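Local structure of ulvan Lyase-PL25 (5UAM) at residues Q166-D171 and D231-S236; V261-F266 and P317-N322; F413-F418 and M428-K433. The protein degrades ulvan, the sulfated cell-wall polysaccharide of green seaweeds, acting as a polysaccharide lyase of family 25. One frame throughout, in Å; residues are numbered along the deposited sequence. Where two conformers were deposited one is given.

Contact 1 of 3, residues Q166-D171 and D231-S236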
ATOM      1  N   GLN A 166      -6.344  -1.535  -3.350  1.00 10.80           N
ATOM      2  CA  GLN A 166      -6.495  -0.459  -2.393  1.00  9.99           C
ATOM      3  C   GLN A 166      -7.981  -0.212  -2.286  1.00 11.67           C
ATOM      4  O   GLN A 166      -8.625   0.131  -3.275  1.00 12.53           O
ATOM      5  CB  GLN A 166      -5.730   0.760  -2.889  1.00 11.89           C
ATOM      6  CG  GLN A 166      -4.289   0.409  -3.142  1.00 12.07           C
ATOM      7  CD  GLN A 166      -3.493   1.525  -3.700  1.00 14.06           C
ATOM      8  OE1 GLN A 166      -3.445   2.606  -3.122  1.00 14.77           O
ATOM      9  NE2 GLN A 166      -2.769   1.238  -4.768  1.00 14.26           N
ATOM     10  N   ALA A 167      -8.540  -0.446  -1.102  1.00 11.34           N
ATOM     11  CA  ALA A 167      -9.984  -0.473  -0.941  1.00 10.75           C
ATOM     12  C   ALA A 167     -10.442   0.679  -0.065  1.00 11.36           C
ATOM     13  O   ALA A 167      -9.926   0.875   1.035  1.00 13.24           O
ATOM     14  CB  ALA A 167     -10.416  -1.793  -0.306  1.00 12.12           C
ATOM     15  N   ILE A 168     -11.455   1.408  -0.538  1.00 11.89           N
ATOM     16  CA  ILE A 168     -11.955   2.597   0.143  1.00 11.26           C
ATOM     17  C   ILE A 168     -13.470   2.517   0.216  1.00 12.54           C
ATOM     18  O   ILE A 168     -14.129   2.216  -0.782  1.00 14.76           O
ATOM     19  CB  ILE A 168     -11.515   3.879  -0.586  1.00 12.28           C
ATOM     20  CG1 ILE A 168      -9.989   3.909  -0.650  1.00 14.21           C
ATOM     21  CG2 ILE A 168     -12.050   5.122   0.129  1.00 15.21           C
ATOM     22  CD1 ILE A 168      -9.443   5.088  -1.400  1.00 18.13           C
ATOM     23  N   LYS A 169     -14.023   2.779   1.398  1.00 13.07           N
ATOM     24  CA  LYS A 169     -15.465   2.858   1.580  1.00 13.37           C
ATOM     25  C   LYS A 169     -15.844   4.297   1.897  1.00 14.94           C
ATOM     26  O   LYS A 169     -15.266   4.920   2.796  1.00 16.41           O
ATOM     27  CB  LYS A 169     -15.940   1.961   2.722  1.00 12.65           C
ATOM     28  CG  LYS A 169     -17.461   1.890   2.823  1.00 13.99           C
ATOM     29  CD  LYS A 169     -17.935   0.921   3.894  1.00 15.64           C
ATOM     30  CE  LYS A 169     -17.624   1.410   5.266  1.00 16.05           C
ATOM     31  NZ  LYS A 169     -18.313   0.535   6.301  1.00 18.00           N
ATOM     32  N   MET A 170     -16.837   4.816   1.191  1.00 15.00           N
ATOM     33  CA  MET A 170     -17.284   6.171   1.445  1.00 16.17           C
ATOM     34  C   MET A 170     -18.374   6.198   2.518  1.00 16.24           C
ATOM     35  O   MET A 170     -18.894   5.167   2.947  1.00 16.67           O
ATOM     36  CB  MET A 170     -17.797   6.797   0.152  1.00 17.61           C
ATOM     37  CG  MET A 170     -16.821   6.678  -1.015  1.00 18.15           C
ATOM     38  SD  MET A 170     -15.144   7.253  -0.658  1.00 20.28           S
ATOM     39  CE  MET A 170     -15.399   9.025  -0.478  1.00 23.40           C
ATOM     40  N   ASP A 171     -18.731   7.419   2.941  1.00 18.43           N
ATOM     41  CA  ASP A 171     -19.702   7.557   4.020  1.00 20.34           C
ATOM     42  C   ASP A 171     -21.037   6.918   3.667  1.00 22.10           C
ATOM     43  O   ASP A 171     -21.746   6.431   4.556  1.00 24.31           O
ATOM     44  CB  ASP A 171     -19.900   9.030   4.386  1.00 23.33           C
ATOM     45  CG  ASP A 171     -18.661   9.667   4.999  1.00 32.40           C
ATOM     46  OD1 ASP A 171     -17.754   8.929   5.434  1.00 32.18           O
ATOM     47  OD2 ASP A 171     -18.606  10.920   5.050  1.00 37.71           O
ATOM     48  N   ASP A 231     -16.444  13.782   0.362  1.00 31.97           N
ATOM     49  CA  ASP A 231     -16.635  12.668  -0.553  1.00 28.75           C
ATOM     50  C   ASP A 231     -15.480  12.518  -1.528  1.00 23.79           C
ATOM     51  O   ASP A 231     -15.644  11.904  -2.581  1.00 22.01           O
ATOM     52  CB  ASP A 231     -17.968  12.801  -1.282  1.00 33.66           C
ATOM     53  CG  ASP A 231     -19.148  12.683  -0.337  1.00 41.48           C
ATOM     54  OD1 ASP A 231     -19.122  11.809   0.575  1.00 38.90           O
ATOM     55  OD2 ASP A 231     -20.079  13.481  -0.497  1.00 44.31           O
ATOM     56  N   ASN A 232     -14.294  13.000  -1.168  1.00 21.43           N
ATOM     57  CA  ASN A 232     -13.144  12.918  -2.050  1.00 17.48           C
ATOM     58  C   ASN A 232     -12.213  11.769  -1.680  1.00 16.89           C
ATOM     59  O   ASN A 232     -12.061  11.404  -0.510  1.00 18.42           O
ATOM     60  CB  ASN A 232     -12.341  14.211  -1.998  1.00 20.36           C
ATOM     61  CG  ASN A 232     -13.141  15.385  -2.477  1.00 26.76           C
ATOM     62  OD1 ASN A 232     -13.806  15.292  -3.502  1.00 23.80           O
ATOM     63  ND2 ASN A 232     -13.126  16.475  -1.718  1.00 36.65           N
ATOM     64  N   ILE A 233     -11.607  11.205  -2.718  1.00 14.52           N
ATOM     65  CA  ILE A 233     -10.489  10.276  -2.636  1.00 14.52           C
ATOM     66  C   ILE A 233      -9.284  10.984  -3.230  1.00 13.64           C
ATOM     67  O   ILE A 233      -9.410  11.710  -4.220  1.00 15.16           O
ATOM     68  CB  ILE A 233     -10.831   8.984  -3.407  1.00 13.73           C
ATOM     69  CG1 ILE A 233     -11.869   8.179  -2.610  1.00 16.37           C
ATOM     70  CG2 ILE A 233      -9.575   8.159  -3.750  1.00 16.14           C
ATOM     71  CD1 ILE A 233     -12.452   6.996  -3.378  1.00 16.45           C
ATOM     72  N   ILE A 234      -8.119  10.811  -2.620  1.00 13.60           N
ATOM     73  CA  ILE A 234      -6.898  11.462  -3.077  1.00 13.62           C
ATOM     74  C   ILE A 234      -5.924  10.392  -3.549  1.00 13.36           C
ATOM     75  O   ILE A 234      -5.934   9.261  -3.051  1.00 13.49           O
ATOM     76  CB  ILE A 234      -6.275  12.372  -1.995  1.00 14.65           C
ATOM     77  CG1 ILE A 234      -5.915  11.604  -0.734  1.00 13.60           C
ATOM     78  CG2 ILE A 234      -7.217  13.550  -1.710  1.00 16.64           C
ATOM     79  CD1 ILE A 234      -5.105  12.432   0.257  1.00 15.11           C
ATOM     80  N   VAL A 235      -5.132  10.726  -4.561  1.00 12.96           N
ATOM     81  CA  VAL A 235      -4.259   9.754  -5.210  1.00 14.22           C
ATOM     82  C   VAL A 235      -2.895  10.395  -5.463  1.00 13.66           C
ATOM     83  O   VAL A 235      -2.815  11.418  -6.154  1.00 13.56           O
ATOM     84  CB  VAL A 235      -4.855   9.239  -6.529  1.00 14.39           C
ATOM     85  CG1 VAL A 235      -3.974   8.132  -7.116  1.00 16.98           C
ATOM     86  CG2 VAL A 235      -6.296   8.751  -6.309  1.00 16.09           C
ATOM     87  N   SER A 236      -1.825   9.771  -4.949  1.00 12.53           N
ATOM     88  CA  SER A 236      -0.470  10.154  -5.294  1.00 12.84           C
ATOM     89  C   SER A 236       0.129   9.050  -6.146  1.00 13.44           C
ATOM     90  O   SER A 236      -0.218   7.876  -6.008  1.00 15.74           O
ATOM     91  CB  SER A 236       0.396  10.424  -4.070  1.00 14.65           C
ATOM     92  OG  SER A 236       0.436   9.286  -3.235  1.00 15.47           O
TER
HETATM   93  O   HOH W   1     -17.549   9.875   2.041  1.00 27.56           O
HETATM   94  O   HOH W   2     -19.641  12.673   3.249  1.00 44.06           O

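Contact 2 of 3, residues V261-F266 and P317-N322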
ATOM      1  N   VAL A 261       6.719  12.581  -8.496  1.00 14.39           N
ATOM      2  CA  VAL A 261       5.490  12.260  -7.786  1.00 15.24           C
ATOM      3  C   VAL A 261       4.435  13.282  -8.168  1.00 14.08           C
ATOM      4  O   VAL A 261       4.736  14.465  -8.351  1.00 15.46           O
ATOM      5  CB  VAL A 261       5.701  12.100  -6.254  1.00 15.22           C
ATOM      6  CG1 VAL A 261       5.970  13.425  -5.572  1.00 17.30           C
ATOM      7  CG2 VAL A 261       4.514  11.392  -5.613  1.00 15.04           C
ATOM      8  N   TYR A 262       3.209  12.792  -8.313  1.00 14.34           N
ATOM      9  CA  TYR A 262       2.065  13.531  -8.806  1.00 14.90           C
ATOM     10  C   TYR A 262       0.918  13.366  -7.816  1.00 13.78           C
ATOM     11  O   TYR A 262       0.911  12.442  -6.992  1.00 13.07           O
ATOM     12  CB  TYR A 262       1.607  12.945 -10.134  1.00 15.94           C
ATOM     13  CG  TYR A 262       2.629  12.875 -11.257  1.00 15.68           C
ATOM     14  CD1 TYR A 262       3.586  11.871 -11.296  1.00 14.74           C
ATOM     15  CD2 TYR A 262       2.581  13.768 -12.301  1.00 16.00           C
ATOM     16  CE1 TYR A 262       4.484  11.786 -12.330  1.00 15.94           C
ATOM     17  CE2 TYR A 262       3.470  13.687 -13.351  1.00 18.97           C
ATOM     18  CZ  TYR A 262       4.405  12.676 -13.369  1.00 16.99           C
ATOM     19  OH  TYR A 262       5.313  12.581 -14.408  1.00 22.15           O
ATOM     20  N   PHE A 263      -0.087  14.241  -7.943  1.00 14.19           N
ATOM     21  CA  PHE A 263      -1.236  14.261  -7.040  1.00 13.85           C
ATOM     22  C   PHE A 263      -2.513  14.656  -7.774  1.00 13.00           C
ATOM     23  O   PHE A 263      -2.518  15.610  -8.542  1.00 14.46           O
ATOM     24  CB  PHE A 263      -1.022  15.279  -5.914  1.00 13.83           C
ATOM     25  CG  PHE A 263      -2.170  15.366  -4.966  1.00 14.73           C
ATOM     26  CD1 PHE A 263      -2.269  14.491  -3.899  1.00 14.28           C
ATOM     27  CD2 PHE A 263      -3.186  16.290  -5.169  1.00 15.85           C
ATOM     28  CE1 PHE A 263      -3.365  14.552  -3.056  1.00 16.11           C
ATOM     29  CE2 PHE A 263      -4.261  16.324  -4.332  1.00 15.17           C
ATOM     30  CZ  PHE A 263      -4.349  15.466  -3.279  1.00 15.89           C
ATOM     31  N   MET A 264      -3.608  13.952  -7.489  1.00 14.58           N
ATOM     32  CA  MET A 264      -4.914  14.399  -7.941  1.00 15.50           C
ATOM     33  C   MET A 264      -5.988  13.895  -6.988  1.00 12.92           C
ATOM     34  O   MET A 264      -5.743  13.030  -6.148  1.00 13.81           O
ATOM     35  CB  MET A 264      -5.185  13.981  -9.395  1.00 15.76           C
ATOM     36  CG  MET A 264      -5.209  12.497  -9.627  1.00 14.17           C
ATOM     37  SD  MET A 264      -5.045  12.229 -11.413  1.00 16.81           S
ATOM     38  CE  MET A 264      -5.143  10.438 -11.512  1.00 16.88           C
ATOM     39  N   SER A 265      -7.194  14.429  -7.160  1.00 15.03           N
ATOM     40  CA  SER A 265      -8.329  14.159  -6.290  0.62 14.95           C
ATOM     41  C   SER A 265      -9.519  13.704  -7.131  1.00 16.37           C
ATOM     42  O   SER A 265      -9.693  14.139  -8.264  1.00 17.66           O
ATOM     43  CB  SER A 265      -8.676  15.443  -5.520  0.62 21.51           C
ATOM     44  OG  SER A 265      -9.659  15.249  -4.522  0.62 23.12           O
ATOM     45  N   PHE A 266     -10.345  12.839  -6.544  1.00 15.84           N
ATOM     46  CA  PHE A 266     -11.512  12.226  -7.165  1.00 16.84           C
ATOM     47  C   PHE A 266     -12.709  12.560  -6.289  1.00 16.38           C
ATOM     48  O   PHE A 266     -12.780  12.129  -5.135  1.00 15.49           O
ATOM     49  CB  PHE A 266     -11.251  10.718  -7.224  1.00 15.87           C
ATOM     50  CG  PHE A 266     -12.423   9.849  -7.631  1.00 15.63           C
ATOM     51  CD1 PHE A 266     -13.477  10.294  -8.415  1.00 18.33           C
ATOM     52  CD2 PHE A 266     -12.431   8.538  -7.208  1.00 16.34           C
ATOM     53  CE1 PHE A 266     -14.520   9.419  -8.771  1.00 20.25           C
ATOM     54  CE2 PHE A 266     -13.460   7.669  -7.557  1.00 17.87           C
ATOM     55  CZ  PHE A 266     -14.491   8.097  -8.317  1.00 18.59           C
ATOM     56  N   PRO A 317      -2.746  18.723   0.571  1.00 14.48           N
ATOM     57  CA  PRO A 317      -2.096  17.411   0.511  1.00 13.18           C
ATOM     58  C   PRO A 317      -0.626  17.427   0.892  1.00 13.38           C
ATOM     59  O   PRO A 317       0.142  18.317   0.517  1.00 15.26           O
ATOM     60  CB  PRO A 317      -2.262  17.000  -0.953  1.00 16.18           C
ATOM     61  CG  PRO A 317      -2.318  18.286  -1.680  1.00 18.52           C
ATOM     62  CD  PRO A 317      -3.118  19.201  -0.776  1.00 16.52           C
ATOM     63  N   HIS A 318      -0.260  16.377   1.619  1.00 13.31           N
ATOM     64  CA  HIS A 318       1.099  15.985   1.931  1.00 11.68           C
ATOM     65  C   HIS A 318       1.348  14.624   1.298  1.00 12.45           C
ATOM     66  O   HIS A 318       0.439  13.783   1.190  1.00 12.88           O
ATOM     67  CB  HIS A 318       1.254  15.853   3.437  1.00 12.72           C
ATOM     68  CG  HIS A 318       1.149  17.142   4.171  1.00 14.42           C
ATOM     69  ND1 HIS A 318       2.172  17.628   4.954  1.00 15.87           N
ATOM     70  CD2 HIS A 318       0.150  18.052   4.244  1.00 16.15           C
ATOM     71  CE1 HIS A 318       1.805  18.782   5.478  1.00 16.37           C
ATOM     72  NE2 HIS A 318       0.578  19.057   5.072  1.00 16.87           N
ATOM     73  N   ILE A 319       2.592  14.406   0.892  1.00 13.15           N
ATOM     74  CA  ILE A 319       2.977  13.216   0.143  1.00 12.20           C
ATOM     75  C   ILE A 319       4.275  12.663   0.711  1.00 11.80           C
ATOM     76  O   ILE A 319       5.236  13.411   0.930  1.00 14.54           O
ATOM     77  CB  ILE A 319       3.169  13.557  -1.343  1.00 13.65           C
ATOM     78  CG1 ILE A 319       1.849  14.040  -1.964  1.00 14.84           C
ATOM     79  CG2 ILE A 319       3.704  12.357  -2.119  1.00 17.16           C
ATOM     80  CD1 ILE A 319       1.991  14.547  -3.386  1.00 15.75           C
ATOM     81  N   ALA A 320       4.305  11.344   0.922  1.00 11.96           N
ATOM     82  CA  ALA A 320       5.541  10.616   1.172  1.00 12.14           C
ATOM     83  C   ALA A 320       5.973   9.975  -0.131  1.00 12.27           C
ATOM     84  O   ALA A 320       5.186   9.263  -0.767  1.00 13.35           O
ATOM     85  CB  ALA A 320       5.324   9.534   2.225  1.00 12.70           C
ATOM     86  N   ILE A 321       7.207  10.236  -0.540  1.00 12.92           N
ATOM     87  CA  ILE A 321       7.763   9.669  -1.759  1.00 13.05           C
ATOM     88  C   ILE A 321       9.146   9.131  -1.426  1.00 14.57           C
ATOM     89  O   ILE A 321       9.965   9.845  -0.843  1.00 15.39           O
ATOM     90  CB  ILE A 321       7.817  10.710  -2.899  1.00 13.39           C
ATOM     91  CG1 ILE A 321       8.393  10.123  -4.189  1.00 15.79           C
ATOM     92  CG2 ILE A 321       8.568  11.968  -2.473  1.00 17.02           C
ATOM     93  CD1 ILE A 321       7.564   8.976  -4.762  1.00 16.92           C
ATOM     94  N   ASN A 322       9.419   7.882  -1.794  1.00 12.89           N
ATOM     95  CA  ASN A 322      10.769   7.377  -1.599  1.00 13.90           C
ATOM     96  C   ASN A 322      11.577   7.596  -2.860  1.00 14.38           C
ATOM     97  O   ASN A 322      11.064   7.425  -3.965  1.00 15.12           O
ATOM     98  CB  ASN A 322      10.753   5.891  -1.243  1.00 15.39           C
ATOM     99  CG  ASN A 322       9.907   5.613  -0.025  1.00 14.68           C
ATOM    100  OD1 ASN A 322      10.325   5.887   1.102  1.00 15.44           O
ATOM    101  ND2 ASN A 322       8.709   5.114  -0.240  1.00 14.60           N
TER

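Contact 3 of 3, residues F413-F418 and M428-K433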
ATOM      1  N   PHE A 413      12.325  -4.957   8.608  1.00 13.19           N
ATOM      2  CA  PHE A 413      10.883  -4.879   8.775  1.00 14.61           C
ATOM      3  C   PHE A 413      10.186  -4.572   7.457  1.00 13.81           C
ATOM      4  O   PHE A 413      10.630  -3.720   6.681  1.00 15.13           O
ATOM      5  CB  PHE A 413      10.467  -3.769   9.754  1.00 13.58           C
ATOM      6  CG  PHE A 413      10.858  -4.001  11.196  1.00 13.64           C
ATOM      7  CD1 PHE A 413      10.915  -5.286  11.733  1.00 14.33           C
ATOM      8  CD2 PHE A 413      11.103  -2.938  12.036  1.00 13.67           C
ATOM      9  CE1 PHE A 413      11.247  -5.496  13.060  1.00 15.47           C
ATOM     10  CE2 PHE A 413      11.475  -3.126  13.368  1.00 13.94           C
ATOM     11  CZ  PHE A 413      11.519  -4.408  13.896  1.00 14.35           C
ATOM     12  N   ALA A 414       9.080  -5.251   7.231  1.00 12.89           N
ATOM     13  CA  ALA A 414       8.053  -4.820   6.296  1.00 11.62           C
ATOM     14  C   ALA A 414       6.939  -4.205   7.122  1.00 12.75           C
ATOM     15  O   ALA A 414       6.601  -4.740   8.186  1.00 13.57           O
ATOM     16  CB  ALA A 414       7.526  -6.022   5.508  1.00 14.51           C
ATOM     17  N   ILE A 415       6.343  -3.120   6.628  1.00 12.88           N
ATOM     18  CA  ILE A 415       5.300  -2.416   7.373  1.00 11.77           C
ATOM     19  C   ILE A 415       4.065  -2.196   6.521  1.00 14.11           C
ATOM     20  O   ILE A 415       4.122  -2.143   5.286  1.00 14.74           O
ATOM     21  CB  ILE A 415       5.780  -1.078   7.959  1.00 12.81           C
ATOM     22  CG1 ILE A 415       6.381  -0.165   6.883  1.00 12.96           C
ATOM     23  CG2 ILE A 415       6.815  -1.363   9.071  1.00 14.57           C
ATOM     24  CD1 ILE A 415       6.546   1.282   7.364  1.00 15.66           C
ATOM     25  N   SER A 416       2.926  -2.079   7.195  1.00 11.39           N
ATOM     26  CA  SER A 416       1.693  -1.626   6.569  1.00 10.89           C
ATOM     27  C   SER A 416       1.593  -0.103   6.609  1.00 12.02           C
ATOM     28  O   SER A 416       2.325   0.584   7.322  1.00 12.70           O
ATOM     29  CB  SER A 416       0.474  -2.184   7.305  1.00 13.22           C
ATOM     30  OG  SER A 416       0.318  -1.618   8.601  1.00 12.11           O
ATOM     31  N   ALA A 417       0.628   0.412   5.863  1.00 10.96           N
ATOM     32  CA  ALA A 417       0.152   1.762   6.106  1.00 11.70           C
ATOM     33  C   ALA A 417      -0.523   1.814   7.473  1.00 11.20           C
ATOM     34  O   ALA A 417      -0.884   0.783   8.059  1.00 12.15           O
ATOM     35  CB  ALA A 417      -0.846   2.176   5.024  1.00 14.21           C
ATOM     36  N   PHE A 418      -0.714   3.021   7.998  1.00 11.82           N
ATOM     37  CA  PHE A 418      -1.459   3.142   9.236  1.00 12.84           C
ATOM     38  C   PHE A 418      -2.836   2.498   9.108  1.00 13.52           C
ATOM     39  O   PHE A 418      -3.520   2.643   8.082  1.00 17.27           O
ATOM     40  CB  PHE A 418      -1.616   4.596   9.646  1.00 13.08           C
ATOM     41  CG  PHE A 418      -0.373   5.218  10.241  1.00 13.80           C
ATOM     42  CD1 PHE A 418       0.196   4.698  11.386  1.00 15.94           C
ATOM     43  CD2 PHE A 418       0.189   6.371   9.692  1.00 15.11           C
ATOM     44  CE1 PHE A 418       1.313   5.284  11.941  1.00 14.80           C
ATOM     45  CE2 PHE A 418       1.312   6.945  10.244  1.00 17.19           C
ATOM     46  CZ  PHE A 418       1.864   6.408  11.371  1.00 15.48           C
ATOM     47  N   MET A 428      -0.107   0.297  13.445  1.00 12.33           N
ATOM     48  CA  MET A 428       0.617  -0.200  12.283  1.00 11.92           C
ATOM     49  C   MET A 428       0.937  -1.665  12.499  1.00 12.33           C
ATOM     50  O   MET A 428       1.165  -2.096  13.632  1.00 12.98           O
ATOM     51  CB  MET A 428       1.897   0.629  12.054  1.00 12.45           C
ATOM     52  CG  MET A 428       2.706   0.235  10.834  1.00 12.90           C
ATOM     53  SD  MET A 428       4.172   1.278  10.586  1.00 14.17           S
ATOM     54  CE  MET A 428       3.471   2.710   9.758  1.00 15.70           C
ATOM     55  N   LEU A 429       0.984  -2.402  11.398  1.00 11.94           N
ATOM     56  CA  LEU A 429       1.440  -3.790  11.381  1.00 10.96           C
ATOM     57  C   LEU A 429       2.887  -3.865  10.923  1.00 11.98           C
ATOM     58  O   LEU A 429       3.330  -3.077  10.072  1.00 12.03           O
ATOM     59  CB  LEU A 429       0.552  -4.610  10.454  1.00 13.36           C
ATOM     60  CG  LEU A 429      -0.836  -4.837  11.020  1.00 12.89           C
ATOM     61  CD1 LEU A 429      -1.846  -5.142   9.952  1.00 13.52           C
ATOM     62  CD2 LEU A 429      -0.801  -5.978  12.029  1.00 16.29           C
ATOM     63  N   VAL A 430       3.634  -4.815  11.500  1.00 12.10           N
ATOM     64  CA  VAL A 430       5.060  -4.955  11.244  1.00 12.35           C
ATOM     65  C   VAL A 430       5.358  -6.436  11.088  1.00 12.69           C
ATOM     66  O   VAL A 430       4.836  -7.261  11.847  1.00 14.10           O
ATOM     67  CB  VAL A 430       5.903  -4.418  12.425  1.00 14.56           C
ATOM     68  CG1 VAL A 430       7.374  -4.277  12.013  1.00 16.29           C
ATOM     69  CG2 VAL A 430       5.361  -3.114  12.940  1.00 19.11           C
ATOM     70  N   ALA A 431       6.211  -6.773  10.129  1.00 12.95           N
ATOM     71  CA  ALA A 431       6.700  -8.137   9.928  1.00 11.74           C
ATOM     72  C   ALA A 431       8.204  -8.165  10.125  1.00 12.68           C
ATOM     73  O   ALA A 431       8.936  -7.391   9.507  1.00 13.07           O
ATOM     74  CB  ALA A 431       6.343  -8.619   8.517  1.00 13.08           C
ATOM     75  N   GLU A 432       8.666  -9.069  10.981  1.00 13.06           N
ATOM     76  CA  GLU A 432      10.084  -9.185  11.326  1.00 12.60           C
ATOM     77  C   GLU A 432      10.713 -10.194  10.369  1.00 14.88           C
ATOM     78  O   GLU A 432      10.751 -11.401  10.624  1.00 15.67           O
ATOM     79  CB  GLU A 432      10.224  -9.633  12.782  1.00 14.09           C
ATOM     80  CG  GLU A 432      11.638  -9.838  13.283  1.00 14.08           C
ATOM     81  CD  GLU A 432      11.667 -10.475  14.646  1.00 17.63           C
ATOM     82  OE1 GLU A 432      10.620 -10.995  15.092  1.00 20.46           O
ATOM     83  OE2 GLU A 432      12.725 -10.449  15.278  1.00 17.98           O
ATOM     84  N   LYS A 433      11.199  -9.703   9.232  1.00 14.44           N
ATOM     85  CA  LYS A 433      11.787 -10.571   8.222  0.54 15.06           C
ATOM     86  C   LYS A 433      13.166 -11.030   8.668  1.00 16.25           C
ATOM     87  O   LYS A 433      14.070 -10.211   8.867  1.00 18.19           O
ATOM     88  CB  LYS A 433      11.899  -9.821   6.903  0.54 15.55           C
ATOM     89  CG  LYS A 433      10.564  -9.364   6.364  0.54 15.84           C
ATOM     90  CD  LYS A 433      10.689  -8.831   4.960  0.54 16.58           C
ATOM     91  CE  LYS A 433      11.393  -7.497   4.932  0.54 15.93           C
ATOM     92  NZ  LYS A 433      11.484  -6.951   3.546  0.54 18.84           N
TER

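Contact 1 of 3, residues Q166-D171 and D231-S236
The S-methyl of Met170 lies over one face of the flat peptide group that follows Asp231: CE is 3.6 Å from Asp231 O and equally far from the carbonyl carbon, as expected of a methyl above the plane. The same oxygen also takes a hydrogen bond from Thr268. The other flat groups are the carboxylates of Asp171 and Asp231, whose nearest oxygens, Asp171 OD2 and Asp231 OD1, stand 4.6 Å apart. Two waters fill the interval. Both donate to Asp231 OD1; one joins it to Asp171 OD2, while the other accepts from the backbone N of Asp171, an arrangement that probably eases the repulsion between like charges.

Beyond the water-bridged carboxylates the contact is apolar and buried. The bend at chi2 (-52°) brings Met170 SD to 3.8 Å from Ile233 CD1, and a second bend, at chi3 (-68°), turns CE toward the Asp231 carbonyl. Ile168 and Ile233 reach toward each other tip to tip, with Ile168 CD1 3.9 Å from Ile233 CG2 and Ile168 CG2 4.0 Å from Ile233 CD1, so each isoleucine offers both its branches. Phe178 borders both of them.

The backbones are too far apart to pair, with 8.3 Å between Ile168 CA and Ile233 CA. Each strand instead bonds to its own neighbour, Ile168 to Tyr176 and Ile233 to Phe266. Strands 165-169 and 232-243 are not neighbours in their antiparallel sheet, and side-chain packing between them without backbone pairing is consistent with the apolar seam between adjacent blades of the beta-propeller.

Contact 2 of 3, residues V261-F266 and P317-N322
Phe263 and Pro317 make the closest approach of this contact. Pro317 CB sits over one face of the phenyl ring of Phe263, 3.7 Å from its centroid and 24° off the normal, a CH-pi contact displaced toward the rim. The closest pair is Phe263 CE1 to Pro317 CB at 3.4 Å, and Pro317 CG continues the cover above Phe263 CE2 and CZ. The two side chains cross at about a right angle. Phe263 CG is anti to the backbone N (chi1 179°), which starts the ring off toward the proline.

Close packing continues at Val261, where Val261 CA and Ile321 CA are 6.9 Å apart and the branches slide past one another in opposite directions. Val261 CG2 meets Ile319 CG2 at 3.7 Å, and Val261 CB is 3.9 Å from Ile321 CG1, with Ile321 CD1 about as close. Between the two regions Ile319 CD1 approaches Phe263 CB and comes obliquely to the ring.

The strand axes run 151° to each other and approach to 8.8 Å, too far for backbone pairing, so side chains fill the interval, as where two neighbouring blades of a beta-propeller lie face against face. Phe263 also touches Ile234 of strand 232-243, and Pro317 touches Trp342 of strand 336-342.

All the touching residues are buried. The contact thins out beyond Phe263, where the segments diverge: Met264 to Phe266 touch nothing across it, and Ser265 CB stays 8.0 Å from Pro317 CG. Partly exposed Ser265 marks this more open end. On the far side of strand 261-266 the Tyr262 hydroxyl is hydrogen-bonded to Asp291, and its ring meets that of Tyr237.

Contact 3 of 3, residues F413-F418 and M428-K433
Met428 reaches across to Ser416, Ile415 and Phe418, and its path can be followed outward from CB. CG, anti to the backbone N (chi1 -178°), lies 3.5 Å from Ser416 O. SD comes next, beside the same oxygen, Ser416 O, at 3.8 Å and against the branched carbon of Ile415, 3.9 Å from its CB. A bend at chi3 then carries the methyl CE over one face of the Phe418 ring, toward the rim, as a CH-pi contact, with Ser416 O also beside it. That carbonyl oxygen is buried here among apolar atoms and has no hydrogen-bond partner in the model.

The backbone evidence is an antiparallel ladder. Ala414 and Ala431 form a hydrogen-bonded pair, with Ala431 N to Ala414 O at 2.8 Å, and Ser416 N continues the series to Leu429 O. The return bond comes from a side chain: Leu429 N donates to Ser416 OG at 3.0 Å and 164°, nearly straight, while the hydroxyl gives its own proton to Ala417 O at 2.7 Å. An alanine in place of Ser416 would probably leave Leu429 N and Ala417 O without these mates and loosen the hold on the 416-417 backbone.

On the sheet face carrying Ile415, Val430 CG1 lies over the Phe413 ring, 3.6 Å from Phe413 CG, and Leu387 of the neighbouring sheet packs against all three residues. Lys433 NZ bonds to Asn36, a probable substrate-binding residue. Strands 412-415, 428-433 and 439-444 from the end of the chain are completed by strand 30-33 from its start, the arrangement known as Velcro closure of a beta-propeller.

Overall arrangement
Contacts 1 and 2 have centres 13 Å apart and meet directly: strands 232-243 and 258-267 are neighbours in one sheet, with probable hydrogen bonds from Phe266 N to Ile233 O (2.7 Å) and from Val235 N to Met264 O (2.9 Å). Further along, strand 232-243 supplies His240 and Cys242 to the zinc site. Contact 3 stands apart, its centre 22 Å from each of the others. Its Lys433 side chain is about 3 Å from that of Asn36, and the Ile321 side chain of contact 2 about 8 Å from that of Tyr222, both probable substrate-binding residues. Although Tyr164, the probable catalytic base, directly precedes strand 165-169, contact 1 itself lies away from these sites.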